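PDB 5NNS: AA9 family lytic polysaccharide monooxygenase B from Heterobasidion irregulare TC 32-1, which oxidatively cleaves glycosidic bonds in crystalline and amorphous polysaccharides at C1, using a copper ion, a reducing agent and hydrogen peroxide or dioxygen. Local coordinates for residues C96-N110 with T138-R152. Sequence-based numbering, arbitrary orientation.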
# COMPACT_ATOMS: atom_id res chain seq x y z
N CYS A 96 -8.87 4.39 -14.46
CA CYS A 96 -8.71 4.33 -12.99
C CYS A 96 -9.55 5.39 -12.27
O CYS A 96 -10.09 5.13 -11.19
CB CYS A 96 -7.25 4.50 -12.57
SG CYS A 96 -6.16 3.12 -13.00
N THR A 97 -9.65 6.56 -12.88
CA THR A 97 -10.41 7.69 -12.35
C THR A 97 -11.87 7.31 -12.04
O THR A 97 -12.43 7.78 -11.05
CB THR A 97 -10.36 8.87 -13.34
OG1 THR A 97 -9.00 9.09 -13.76
CG2 THR A 97 -10.90 10.16 -12.72
N THR A 98 -12.47 6.46 -12.87
CA THR A 98 -13.86 6.02 -12.69
C THR A 98 -14.01 4.63 -12.02
O THR A 98 -15.13 4.17 -11.82
CB THR A 98 -14.60 6.00 -14.05
OG1 THR A 98 -14.03 5.01 -14.90
CG2 THR A 98 -14.50 7.36 -14.73
N ALA A 99 -12.89 4.00 -11.67
CA ALA A 99 -12.90 2.64 -11.11
C ALA A 99 -13.25 2.65 -9.63
O ALA A 99 -12.76 3.51 -8.89
CB ALA A 99 -11.54 1.98 -11.32
N THR A 100 -14.09 1.72 -9.21
CA THR A 100 -14.34 1.45 -7.79
C THR A 100 -13.21 0.54 -7.31
O THR A 100 -13.11 -0.61 -7.76
CB THR A 100 -15.72 0.78 -7.57
OG1 THR A 100 -16.75 1.61 -8.11
CG2 THR A 100 -16.01 0.58 -6.09
N THR A 101 -12.36 1.05 -6.42
CA THR A 101 -11.11 0.35 -6.06
C THR A 101 -11.36 -0.92 -5.23
O THR A 101 -10.57 -1.87 -5.29
CB THR A 101 -10.10 1.28 -5.34
OG1 THR A 101 -10.66 1.77 -4.13
CG2 THR A 101 -9.70 2.46 -6.25
N SER A 102 -12.48 -0.93 -4.49
CA SER A 102 -12.91 -2.11 -3.73
C SER A 102 -13.33 -3.31 -4.59
O SER A 102 -13.41 -4.43 -4.07
CB SER A 102 -14.06 -1.75 -2.78
OG SER A 102 -15.18 -1.25 -3.49
N SER A 103 -13.60 -3.08 -5.88
CA SER A 103 -13.96 -4.16 -6.81
C SER A 103 -12.78 -4.74 -7.57
O SER A 103 -12.96 -5.69 -8.33
CB SER A 103 -15.01 -3.65 -7.81
OG SER A 103 -14.43 -2.74 -8.72
N LEU A 104 -11.58 -4.18 -7.39
CA LEU A 104 -10.43 -4.58 -8.21
C LEU A 104 -9.76 -5.84 -7.69
O LEU A 104 -9.98 -6.26 -6.54
CB LEU A 104 -9.41 -3.44 -8.30
CG LEU A 104 -9.97 -2.09 -8.76
CD1 LEU A 104 -8.85 -1.06 -8.84
CD2 LEU A 104 -10.71 -2.20 -10.09
N GLU A 105 -8.95 -6.44 -8.56
CA GLU A 105 -8.13 -7.60 -8.21
C GLU A 105 -6.72 -7.14 -7.89
O GLU A 105 -5.99 -6.69 -8.77
CB GLU A 105 -8.11 -8.60 -9.37
CG GLU A 105 -9.39 -9.40 -9.50
CD GLU A 105 -9.37 -10.30 -10.71
OE1 GLU A 105 -9.58 -9.80 -11.84
OE2 GLU A 105 -9.14 -11.52 -10.54
N TRP A 106 -6.35 -7.26 -6.61
CA TRP A 106 -5.08 -6.74 -6.10
C TRP A 106 -4.04 -7.83 -6.03
O TRP A 106 -4.31 -8.92 -5.53
CB TRP A 106 -5.28 -6.16 -4.70
CG TRP A 106 -6.24 -5.04 -4.71
CD1 TRP A 106 -7.59 -5.12 -4.54
CD2 TRP A 106 -5.94 -3.67 -4.95
NE1 TRP A 106 -8.15 -3.87 -4.63
CE2 TRP A 106 -7.16 -2.96 -4.89
CE3 TRP A 106 -4.75 -2.96 -5.20
CZ2 TRP A 106 -7.23 -1.57 -5.06
CZ3 TRP A 106 -4.82 -1.57 -5.37
CH2 TRP A 106 -6.06 -0.90 -5.31
N PHE A 107 -2.84 -7.51 -6.52
CA PHE A 107 -1.67 -8.38 -6.38
C PHE A 107 -0.53 -7.62 -5.69
O PHE A 107 -0.39 -6.40 -5.85
CB PHE A 107 -1.21 -8.96 -7.73
CG PHE A 107 -0.84 -7.94 -8.76
CD1 PHE A 107 -1.82 -7.34 -9.56
CD2 PHE A 107 0.49 -7.57 -8.96
CE1 PHE A 107 -1.48 -6.39 -10.52
CE2 PHE A 107 0.83 -6.63 -9.92
CZ PHE A 107 -0.16 -6.04 -10.70
N LYS A 108 0.27 -8.36 -4.95
CA LYS A 108 1.34 -7.82 -4.12
C LYS A 108 2.68 -7.89 -4.87
O LYS A 108 3.08 -8.97 -5.32
CB LYS A 108 1.41 -8.64 -2.84
CG LYS A 108 2.21 -8.03 -1.72
CD LYS A 108 2.29 -8.97 -0.53
CE LYS A 108 0.99 -9.04 0.27
NZ LYS A 108 1.07 -10.05 1.37
N ILE A 109 3.36 -6.75 -5.02
CA ILE A 109 4.66 -6.71 -5.72
C ILE A 109 5.86 -6.63 -4.78
O ILE A 109 6.98 -6.94 -5.19
CB ILE A 109 4.75 -5.56 -6.76
CG1 ILE A 109 4.57 -4.18 -6.12
CG2 ILE A 109 3.74 -5.80 -7.88
CD1 ILE A 109 5.02 -3.05 -7.03
N ASN A 110 5.64 -6.23 -3.53
CA ASN A 110 6.73 -6.12 -2.56
C ASN A 110 6.18 -6.14 -1.14
O ASN A 110 5.14 -5.55 -0.87
CB ASN A 110 7.51 -4.83 -2.81
CG ASN A 110 8.62 -4.61 -1.80
OD1 ASN A 110 8.50 -3.77 -0.91
ND2 ASN A 110 9.70 -5.38 -1.90
N THR A 138 10.58 0.45 -4.34
CA THR A 138 10.55 -0.85 -5.00
C THR A 138 10.22 -0.64 -6.48
O THR A 138 9.77 0.45 -6.86
CB THR A 138 9.53 -1.81 -4.34
OG1 THR A 138 9.58 -3.09 -4.97
CG2 THR A 138 8.11 -1.27 -4.44
N SER A 139 10.43 -1.65 -7.32
CA SER A 139 10.22 -1.50 -8.76
C SER A 139 8.88 -2.10 -9.19
O SER A 139 8.43 -3.08 -8.61
CB SER A 139 11.34 -2.19 -9.55
OG SER A 139 12.58 -1.59 -9.27
N ILE A 140 8.26 -1.50 -10.20
CA ILE A 140 7.12 -2.11 -10.87
C ILE A 140 7.66 -3.32 -11.65
O ILE A 140 8.69 -3.19 -12.32
CB ILE A 140 6.42 -1.12 -11.83
CG1 ILE A 140 5.76 -0.01 -11.01
CG2 ILE A 140 5.40 -1.83 -12.71
CD1 ILE A 140 5.46 1.24 -11.81
N PRO A 141 7.00 -4.49 -11.54
CA PRO A 141 7.53 -5.67 -12.24
C PRO A 141 7.80 -5.45 -13.74
O PRO A 141 6.91 -4.99 -14.47
CB PRO A 141 6.45 -6.72 -12.02
CG PRO A 141 5.86 -6.36 -10.69
CD PRO A 141 5.91 -4.86 -10.61
N SER A 142 9.03 -5.76 -14.17
CA SER A 142 9.49 -5.58 -15.57
C SER A 142 8.55 -6.18 -16.61
O SER A 142 8.34 -5.58 -17.67
CB SER A 142 10.88 -6.21 -15.75
OG SER A 142 11.82 -5.66 -14.85
N SER A 143 7.98 -7.35 -16.30
CA SER A 143 7.12 -8.09 -17.22
C SER A 143 5.64 -7.66 -17.27
O SER A 143 4.91 -8.12 -18.15
CB SER A 143 7.16 -9.57 -16.84
OG SER A 143 6.61 -9.77 -15.55
N LEU A 144 5.21 -6.79 -16.35
CA LEU A 144 3.79 -6.48 -16.18
C LEU A 144 3.16 -5.99 -17.49
O LEU A 144 3.76 -5.19 -18.21
CB LEU A 144 3.61 -5.42 -15.08
CG LEU A 144 2.20 -4.96 -14.71
CD1 LEU A 144 1.37 -6.12 -14.19
CD2 LEU A 144 2.27 -3.84 -13.68
N ALA A 145 1.95 -6.48 -17.78
CA ALA A 145 1.23 -6.08 -18.99
C ALA A 145 0.91 -4.59 -18.95
O ALA A 145 0.52 -4.07 -17.90
CB ALA A 145 -0.06 -6.88 -19.12
N ALA A 146 1.09 -3.91 -20.08
CA ALA A 146 0.75 -2.49 -20.18
C ALA A 146 -0.72 -2.27 -19.84
O ALA A 146 -1.57 -3.12 -20.15
CB ALA A 146 1.06 -1.95 -21.57
N GLY A 147 -1.02 -1.16 -19.17
CA GLY A 147 -2.38 -0.84 -18.80
C GLY A 147 -2.48 0.19 -17.70
O GLY A 147 -1.47 0.78 -17.28
N ASN A 148 -3.71 0.40 -17.25
CA ASN A 148 -4.03 1.34 -16.19
C ASN A 148 -4.10 0.58 -14.87
O ASN A 148 -4.84 -0.42 -14.76
CB ASN A 148 -5.36 2.02 -16.49
CG ASN A 148 -5.38 2.67 -17.86
OD1 ASN A 148 -4.46 3.41 -18.23
ND2 ASN A 148 -6.43 2.40 -18.64
N TYR A 149 -3.33 1.04 -13.89
CA TYR A 149 -3.19 0.37 -12.59
C TYR A 149 -3.25 1.34 -11.42
O TYR A 149 -2.79 2.49 -11.53
CB TYR A 149 -1.83 -0.34 -12.51
CG TYR A 149 -1.64 -1.50 -13.43
CD1 TYR A 149 -1.23 -1.31 -14.75
CD2 TYR A 149 -1.85 -2.82 -12.99
CE1 TYR A 149 -1.03 -2.38 -15.60
CE2 TYR A 149 -1.66 -3.90 -13.84
CZ TYR A 149 -1.25 -3.67 -15.15
OH TYR A 149 -1.05 -4.74 -15.99
N ILE A 150 -3.80 0.88 -10.30
CA ILE A 150 -3.57 1.53 -9.02
C ILE A 150 -2.27 0.98 -8.42
O ILE A 150 -2.00 -0.21 -8.54
CB ILE A 150 -4.71 1.26 -8.01
CG1 ILE A 150 -6.06 1.75 -8.55
CG2 ILE A 150 -4.40 1.91 -6.66
CD1 ILE A 150 -6.13 3.24 -8.84
N LEU A 151 -1.48 1.86 -7.81
CA LEU A 151 -0.31 1.48 -7.01
C LEU A 151 -0.64 1.80 -5.57
O LEU A 151 -0.90 2.97 -5.24
CB LEU A 151 0.92 2.28 -7.44
CG LEU A 151 2.21 2.08 -6.62
CD1 LEU A 151 2.73 0.66 -6.81
CD2 LEU A 151 3.27 3.11 -7.00
N ARG A 152 -0.59 0.78 -4.71
CA ARG A 152 -1.10 0.86 -3.35
C ARG A 152 0.01 0.58 -2.34
O ARG A 152 0.64 -0.48 -2.40
CB ARG A 152 -2.25 -0.15 -3.19
CG ARG A 152 -2.66 -0.46 -1.76
CD ARG A 152 -3.91 -1.31 -1.70
NE ARG A 152 -4.56 -1.24 -0.39
CZ ARG A 152 -4.27 -2.01 0.66
NH1 ARG A 152 -3.33 -2.94 0.60
NH2 ARG A 152 -4.95 -1.84 1.79
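In the beta-sandwich core of this AA9 enzyme, strand 106-110 and strand 147-152 belong to one mixed sheet but are not neighbours: strand 85-91 lies between them, and their axes stay 9.1 Å apart at closest approach, so these two strands meet through side chains. Ile-150 is gripped from several directions. Its CG2 meets the rim of the Trp-106 indole, near the ring plane, 3.5 Å from CH2, while CD1 reaches Cys-96 CB and CG1 lies across Leu-104 CD1. Trimming Ile-150 to alanine removes CG1, CG2 and CD1, and is likely to leave a gap between the indole edge, Leu-104 and the Cys-92 to Cys-96 disulfide. Over one indole face passes Arg-152, its CD 4.1 Å from the centroid of the six-membered ring of Trp-106 and 24° off the normal, a CH-pi contact; Leu-104 CB sits over the rim of the opposite face. The extended Arg-152 chain carries NE onward to Ser-48 O and NH1 to a salt bridge with Glu-154. Phe-107 turns CZ to Leu-144 CD1 at 3.8 Å, and its side chain crosses that of Tyr-149 at about a right angle, Tyr-149 CE2 lying at the Phe-107 ring edge. With CG1 between backbone N and carbonyl carbon (chi1 61°), Ile-109 sends CD1 toward Ser-139 O and sets CG2 3.6 Å from Pro-141 CG. Ile-109 and Asn-110 both face Val-87, a classic beta bulge. Asn-110 CB, 3.5 Å from Thr-138 OG1, reaches strand 135-139 of the second, antiparallel sheet, joining the two layers of the immunoglobulin-like sandwich characteristic of AA9 monooxygenases.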